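Local structure of thiol-activated cytolysin (Desulfobulbus propionicus, 6NAL) at residues 375-387 with 418-432. The protein probably forms large pores in membranes, as a bacterial member of the cholesterol-dependent cytolysin family of thiol-activated toxins. Residues are numbered along the deposited sequence; the frame is centred on the assembly and turned at random.
Sequences WYVARFTVTWDEI and LRGNARNISIKTEGC
W384 packs against L418, A422 and I425 where two antiparallel neighbours, strands 378-387 and 422-432, slip by one residue at a beta bulge. Its CB rests 3.5 Å from the carbonyl O of R423 and also nears CG1 of I425. A chi1 of 60° puts CG between the backbone N and the carbonyl carbon, and the indole lies with CD1 3.8 Å from CB of A422, and V382 CG1 and E386 CG at its edge. Further out, L418 puts CD2 over one face of the six-membered ring, 3.6 Å from its centroid, a CH-pi contact. The polar corner, NE1, donates a nearly straight bond of 2.9 Å, in the plane of the ring, to OE2 of E386, which helps to hold the ring's rotation.

At the far end R379 and E430, a hydrogen-bonded pair, add a salt bridge to their backbone bonds. NE of R379 reaches OE1 of E430 at 2.9 Å; the carboxylate lies at the guanidinium edge, yet its oxygen is met from above the carboxylate plane, the two planes standing 51° apart. A water oxygen lies 2.8 Å from the same OE1 and also hydrogen-bonds OG1 of T381. On the opposite face F380 and T429 lie side by side, CD2 to CG2 3.6 Å, and F380 goes on to touch L370 and H372 of strand 349-372.

The pair forms the centre of a four-stranded sheet in the C-terminal beta-sandwich domain. Mostly apolar groups, T429 and E386 excepted, share F380's face, which packs within the sandwich; on the polar face K428 NZ hydrogen-bonds O of F146 of the second subunit, so that face serves the contact between subunits.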
loop_
_atom_site.group_PDB
_atom_site.type_symbol
_atom_site.label_atom_id
_atom_site.label_comp_id
_atom_site.label_asym_id
_atom_site.label_seq_id
_atom_site.Cartn_x
_atom_site.Cartn_y
_atom_site.Cartn_z
ATOM N N TRP A 375 -16.009 -34.209 25.405
ATOM C CA TRP A 375 -16.415 -35.612 25.554
ATOM C C TRP A 375 -17.238 -36.053 24.329
ATOM O O TRP A 375 -18.389 -36.453 24.388
ATOM C CB TRP A 375 -17.190 -35.780 26.868
ATOM C CG TRP A 375 -16.291 -35.764 28.047
ATOM C CD1 TRP A 375 -14.894 -35.627 28.042
ATOM C CD2 TRP A 375 -16.711 -35.831 29.465
ATOM N NE1 TRP A 375 -14.495 -35.594 29.395
ATOM C CE2 TRP A 375 -15.582 -35.627 30.243
ATOM C CE3 TRP A 375 -17.956 -36.029 30.131
ATOM C CZ2 TRP A 375 -15.628 -35.784 31.651
ATOM C CZ3 TRP A 375 -17.990 -36.091 31.502
ATOM C CH2 TRP A 375 -16.843 -36.033 32.237
ATOM N N TYR A 376 -16.640 -35.909 23.155
ATOM C CA TYR A 376 -17.324 -36.189 21.894
ATOM C C TYR A 376 -16.245 -36.253 20.813
ATOM O O TYR A 376 -15.088 -35.950 21.066
ATOM C CB TYR A 376 -18.399 -35.151 21.551
ATOM C CG TYR A 376 -17.935 -33.699 21.605
ATOM C CD1 TYR A 376 -17.157 -33.161 20.590
ATOM C CD2 TYR A 376 -18.279 -32.871 22.675
ATOM C CE1 TYR A 376 -16.711 -31.838 20.651
ATOM C CE2 TYR A 376 -17.842 -31.548 22.747
ATOM C CZ TYR A 376 -17.070 -31.024 21.734
ATOM O OH TYR A 376 -16.645 -29.697 21.762
ATOM N N VAL A 377 -16.609 -36.719 19.629
ATOM C CA VAL A 377 -15.685 -36.773 18.499
ATOM C C VAL A 377 -15.795 -35.451 17.768
ATOM O O VAL A 377 -16.903 -34.949 17.531
ATOM C CB VAL A 377 -16.014 -37.948 17.561
ATOM C CG1 VAL A 377 -15.185 -37.850 16.272
ATOM C CG2 VAL A 377 -15.752 -39.304 18.256
ATOM N N ALA A 378 -14.672 -34.872 17.432
ATOM C CA ALA A 378 -14.689 -33.556 16.826
ATOM C C ALA A 378 -13.823 -33.562 15.578
ATOM O O ALA A 378 -12.884 -34.342 15.456
ATOM C CB ALA A 378 -14.184 -32.509 17.800
ATOM N N ARG A 379 -14.146 -32.705 14.643
ATOM C CA ARG A 379 -13.228 -32.479 13.549
ATOM C C ARG A 379 -13.027 -30.994 13.367
ATOM O O ARG A 379 -13.924 -30.180 13.640
ATOM C CB ARG A 379 -13.710 -33.111 12.263
ATOM C CG ARG A 379 -15.047 -32.668 11.875
ATOM C CD ARG A 379 -15.584 -33.558 10.790
ATOM N NE ARG A 379 -16.763 -32.907 10.243
ATOM C CZ ARG A 379 -17.697 -33.548 9.563
ATOM N NH1 ARG A 379 -17.544 -34.848 9.317
ATOM N NH2 ARG A 379 -18.760 -32.890 9.125
ATOM N N PHE A 380 -11.806 -30.687 12.935
ATOM C CA PHE A 380 -11.277 -29.355 12.679
ATOM C C PHE A 380 -11.034 -29.187 11.173
ATOM O O PHE A 380 -10.492 -30.083 10.522
ATOM C CB PHE A 380 -9.934 -29.137 13.407
ATOM C CG PHE A 380 -10.014 -29.078 14.905
ATOM C CD1 PHE A 380 -9.918 -30.223 15.640
ATOM C CD2 PHE A 380 -10.110 -27.875 15.569
ATOM C CE1 PHE A 380 -9.987 -30.210 17.013
ATOM C CE2 PHE A 380 -10.169 -27.853 16.963
ATOM C CZ PHE A 380 -10.098 -29.037 17.676
ATOM N N THR A 381 -11.389 -28.025 10.626
ATOM C CA THR A 381 -11.031 -27.643 9.257
ATOM C C THR A 381 -10.336 -26.289 9.278
ATOM O O THR A 381 -10.887 -25.310 9.801
ATOM C CB THR A 381 -12.269 -27.590 8.374
ATOM O OG1 THR A 381 -12.985 -28.809 8.542
ATOM C CG2 THR A 381 -11.913 -27.452 6.897
ATOM N N VAL A 382 -9.119 -26.236 8.752
ATOM C CA VAL A 382 -8.340 -25.007 8.710
ATOM C C VAL A 382 -7.828 -24.795 7.292
ATOM O O VAL A 382 -7.252 -25.704 6.697
ATOM C CB VAL A 382 -7.181 -25.029 9.707
ATOM C CG1 VAL A 382 -6.435 -23.700 9.597
ATOM C CG2 VAL A 382 -7.695 -25.251 11.095
ATOM N N THR A 383 -8.090 -23.610 6.733
ATOM C CA THR A 383 -7.675 -23.250 5.387
ATOM C C THR A 383 -7.073 -21.845 5.404
ATOM O O THR A 383 -7.291 -21.060 6.327
ATOM C CB THR A 383 -8.854 -23.326 4.393
ATOM O OG1 THR A 383 -9.769 -22.269 4.687
ATOM C CG2 THR A 383 -9.567 -24.724 4.467
ATOM N N TRP A 384 -6.283 -21.537 4.388
ATOM C CA TRP A 384 -5.685 -20.211 4.294
ATOM C C TRP A 384 -5.169 -20.006 2.884
ATOM O O TRP A 384 -5.120 -20.931 2.071
ATOM C CB TRP A 384 -4.546 -20.001 5.297
ATOM C CG TRP A 384 -3.405 -20.946 5.141
ATOM C CD1 TRP A 384 -2.320 -20.780 4.360
ATOM C CD2 TRP A 384 -3.240 -22.214 5.797
ATOM N NE1 TRP A 384 -1.498 -21.891 4.435
ATOM C CE2 TRP A 384 -2.036 -22.779 5.324
ATOM C CE3 TRP A 384 -3.989 -22.925 6.735
ATOM C CZ2 TRP A 384 -1.569 -24.020 5.757
ATOM C CZ3 TRP A 384 -3.525 -24.163 7.166
ATOM C CH2 TRP A 384 -2.317 -24.688 6.686
ATOM N N ASP A 385 -4.748 -18.778 2.621
ATOM C CA ASP A 385 -4.185 -18.416 1.334
ATOM C C ASP A 385 -2.708 -18.121 1.510
ATOM O O ASP A 385 -2.311 -17.528 2.506
ATOM C CB ASP A 385 -4.899 -17.195 0.753
ATOM C CG ASP A 385 -6.233 -17.536 0.081
ATOM O OD1 ASP A 385 -6.430 -18.720 -0.354
ATOM O OD2 ASP A 385 -7.067 -16.590 -0.029
ATOM N N GLU A 386 -1.892 -18.529 0.548
ATOM C CA GLU A 386 -0.475 -18.206 0.569
ATOM C C GLU A 386 -0.111 -17.291 -0.596
ATOM O O GLU A 386 -0.436 -17.579 -1.761
ATOM C CB GLU A 386 0.367 -19.480 0.540
ATOM C CG GLU A 386 0.442 -20.185 1.893
ATOM C CD GLU A 386 1.091 -21.577 1.832
ATOM O OE1 GLU A 386 1.773 -21.888 0.816
ATOM O OE2 GLU A 386 0.922 -22.352 2.819
ATOM N N ILE A 387 0.608 -16.211 -0.281
ATOM C CA ILE A 387 0.928 -15.173 -1.242
ATOM C C ILE A 387 2.343 -15.384 -1.724
ATOM O O ILE A 387 3.240 -15.705 -0.948
ATOM C CB ILE A 387 0.740 -13.790 -0.607
ATOM C CG1 ILE A 387 -0.708 -13.333 -0.784
ATOM C CG2 ILE A 387 1.580 -12.745 -1.266
ATOM C CD1 ILE A 387 -1.716 -14.435 -0.464
ATOM N N LEU A 418 2.667 -21.340 10.443
ATOM C CA LEU A 418 2.456 -20.577 9.224
ATOM C C LEU A 418 3.525 -19.505 9.063
ATOM O O LEU A 418 3.878 -18.812 10.021
ATOM C CB LEU A 418 1.072 -19.932 9.266
ATOM C CG LEU A 418 -0.074 -20.953 9.130
ATOM C CD1 LEU A 418 -1.374 -20.230 9.441
ATOM C CD2 LEU A 418 -0.139 -21.595 7.746
ATOM N N ARG A 419 3.984 -19.332 7.834
ATOM C CA ARG A 419 4.890 -18.254 7.510
ATOM C C ARG A 419 4.108 -16.996 7.198
ATOM O O ARG A 419 2.904 -17.010 7.033
ATOM C CB ARG A 419 5.781 -18.655 6.355
ATOM C CG ARG A 419 6.538 -19.923 6.683
ATOM C CD ARG A 419 7.723 -20.144 5.770
ATOM N NE ARG A 419 7.276 -20.419 4.410
ATOM C CZ ARG A 419 8.090 -20.428 3.360
ATOM N NH1 ARG A 419 9.383 -20.182 3.545
ATOM N NH2 ARG A 419 7.620 -20.682 2.143
ATOM N N GLY A 420 4.826 -15.882 7.149
ATOM C CA GLY A 420 4.237 -14.562 7.005
ATOM C C GLY A 420 3.538 -14.319 5.679
ATOM O O GLY A 420 2.820 -13.321 5.551
ATOM N N ASN A 421 3.722 -15.191 4.697
ATOM C CA ASN A 421 2.947 -15.091 3.474
ATOM C C ASN A 421 1.538 -15.689 3.576
ATOM O O ASN A 421 0.790 -15.629 2.599
ATOM C CB ASN A 421 3.736 -15.734 2.333
ATOM C CG ASN A 421 3.971 -17.207 2.542
ATOM O OD1 ASN A 421 4.125 -17.686 3.671
ATOM N ND2 ASN A 421 4.020 -17.941 1.439
ATOM N N ALA A 422 1.106 -16.194 4.717
ATOM C CA ALA A 422 -0.238 -16.750 4.809
ATOM C C ALA A 422 -1.246 -15.700 5.250
ATOM O O ALA A 422 -1.003 -14.984 6.217
ATOM C CB ALA A 422 -0.236 -17.924 5.779
ATOM N N ARG A 423 -2.373 -15.616 4.538
ATOM C CA ARG A 423 -3.455 -14.690 4.838
ATOM C C ARG A 423 -4.778 -15.437 4.919
ATOM O O ARG A 423 -4.896 -16.603 4.501
ATOM C CB ARG A 423 -3.658 -13.622 3.759
ATOM C CG ARG A 423 -2.433 -13.054 3.141
ATOM C CD ARG A 423 -1.995 -11.777 3.881
ATOM N NE ARG A 423 -1.004 -11.063 3.072
ATOM C CZ ARG A 423 0.302 -11.158 3.250
ATOM N NH1 ARG A 423 0.747 -11.904 4.246
ATOM N NH2 ARG A 423 1.147 -10.500 2.447
ATOM N N ASN A 424 -5.813 -14.720 5.379
ATOM C CA ASN A 424 -7.210 -15.131 5.133
ATOM C C ASN A 424 -7.546 -16.478 5.772
ATOM O O ASN A 424 -8.111 -17.383 5.151
ATOM C CB ASN A 424 -7.463 -15.142 3.627
ATOM C CG ASN A 424 -8.915 -15.033 3.281
ATOM O OD1 ASN A 424 -9.762 -14.932 4.163
ATOM N ND2 ASN A 424 -9.224 -15.082 1.983
ATOM N N ILE A 425 -7.210 -16.585 7.055
ATOM C CA ILE A 425 -7.312 -17.837 7.777
ATOM C C ILE A 425 -8.765 -18.124 8.065
ATOM O O ILE A 425 -9.501 -17.254 8.540
ATOM C CB ILE A 425 -6.525 -17.773 9.086
ATOM C CG1 ILE A 425 -5.033 -17.968 8.884
ATOM C CG2 ILE A 425 -6.962 -18.850 9.977
ATOM C CD1 ILE A 425 -4.387 -16.874 8.135
ATOM N N SER A 426 -9.182 -19.346 7.802
ATOM C CA SER A 426 -10.521 -19.794 8.149
ATOM C C SER A 426 -10.419 -21.044 9.009
ATOM O O SER A 426 -9.596 -21.930 8.746
ATOM C CB SER A 426 -11.336 -20.034 6.888
ATOM O OG SER A 426 -12.334 -21.023 7.069
ATOM N N ILE A 427 -11.245 -21.084 10.062
ATOM C CA ILE A 427 -11.220 -22.158 11.053
ATOM C C ILE A 427 -12.638 -22.554 11.350
ATOM O O ILE A 427 -13.443 -21.692 11.693
ATOM C CB ILE A 427 -10.539 -21.751 12.368
ATOM C CG1 ILE A 427 -9.115 -21.318 12.108
ATOM C CG2 ILE A 427 -10.526 -22.927 13.356
ATOM C CD1 ILE A 427 -8.453 -20.716 13.381
ATOM N N LYS A 428 -12.935 -23.856 11.285
ATOM C CA LYS A 428 -14.254 -24.392 11.596
ATOM C C LYS A 428 -14.094 -25.596 12.510
ATOM O O LYS A 428 -13.243 -26.444 12.268
ATOM C CB LYS A 428 -15.025 -24.832 10.329
ATOM C CG LYS A 428 -16.479 -25.181 10.557
ATOM C CD LYS A 428 -16.981 -26.194 9.570
ATOM C CE LYS A 428 -17.536 -25.534 8.307
ATOM N NZ LYS A 428 -17.992 -26.567 7.321
ATOM N N THR A 429 -14.934 -25.688 13.536
ATOM C CA THR A 429 -14.935 -26.831 14.440
ATOM C C THR A 429 -16.322 -27.468 14.497
ATOM O O THR A 429 -17.327 -26.764 14.650
ATOM C CB THR A 429 -14.511 -26.424 15.856
ATOM O OG1 THR A 429 -15.383 -25.395 16.372
ATOM C CG2 THR A 429 -13.126 -25.890 15.854
ATOM N N GLU A 430 -16.379 -28.801 14.415
ATOM C CA GLU A 430 -17.643 -29.506 14.540
ATOM C C GLU A 430 -17.524 -30.618 15.574
ATOM O O GLU A 430 -16.475 -31.238 15.742
ATOM C CB GLU A 430 -18.077 -30.068 13.208
ATOM C CG GLU A 430 -18.302 -29.030 12.151
ATOM C CD GLU A 430 -18.342 -29.643 10.761
ATOM O OE1 GLU A 430 -17.277 -30.085 10.276
ATOM O OE2 GLU A 430 -19.431 -29.695 10.155
ATOM N N GLY A 431 -18.612 -30.852 16.284
ATOM C CA GLY A 431 -18.632 -31.898 17.273
ATOM C C GLY A 431 -19.768 -32.820 16.945
ATOM O O GLY A 431 -20.866 -32.345 16.649
ATOM N N CYS A 432 -19.511 -34.125 16.937
ATOM C CA CYS A 432 -20.562 -35.108 16.686
ATOM C C CYS A 432 -21.434 -35.278 17.928
ATOM O O CYS A 432 -20.940 -35.704 18.983
ATOM C CB CYS A 432 -19.957 -36.446 16.296
ATOM S SG CYS A 432 -21.232 -37.712 16.036
HETATM O O HOH W 1 -19.349 -37.553 19.329
HETATM O O HOH W 2 -14.775 -28.909 10.877
HETATM O O HOH W 3 -12.219 -23.478 7.335
#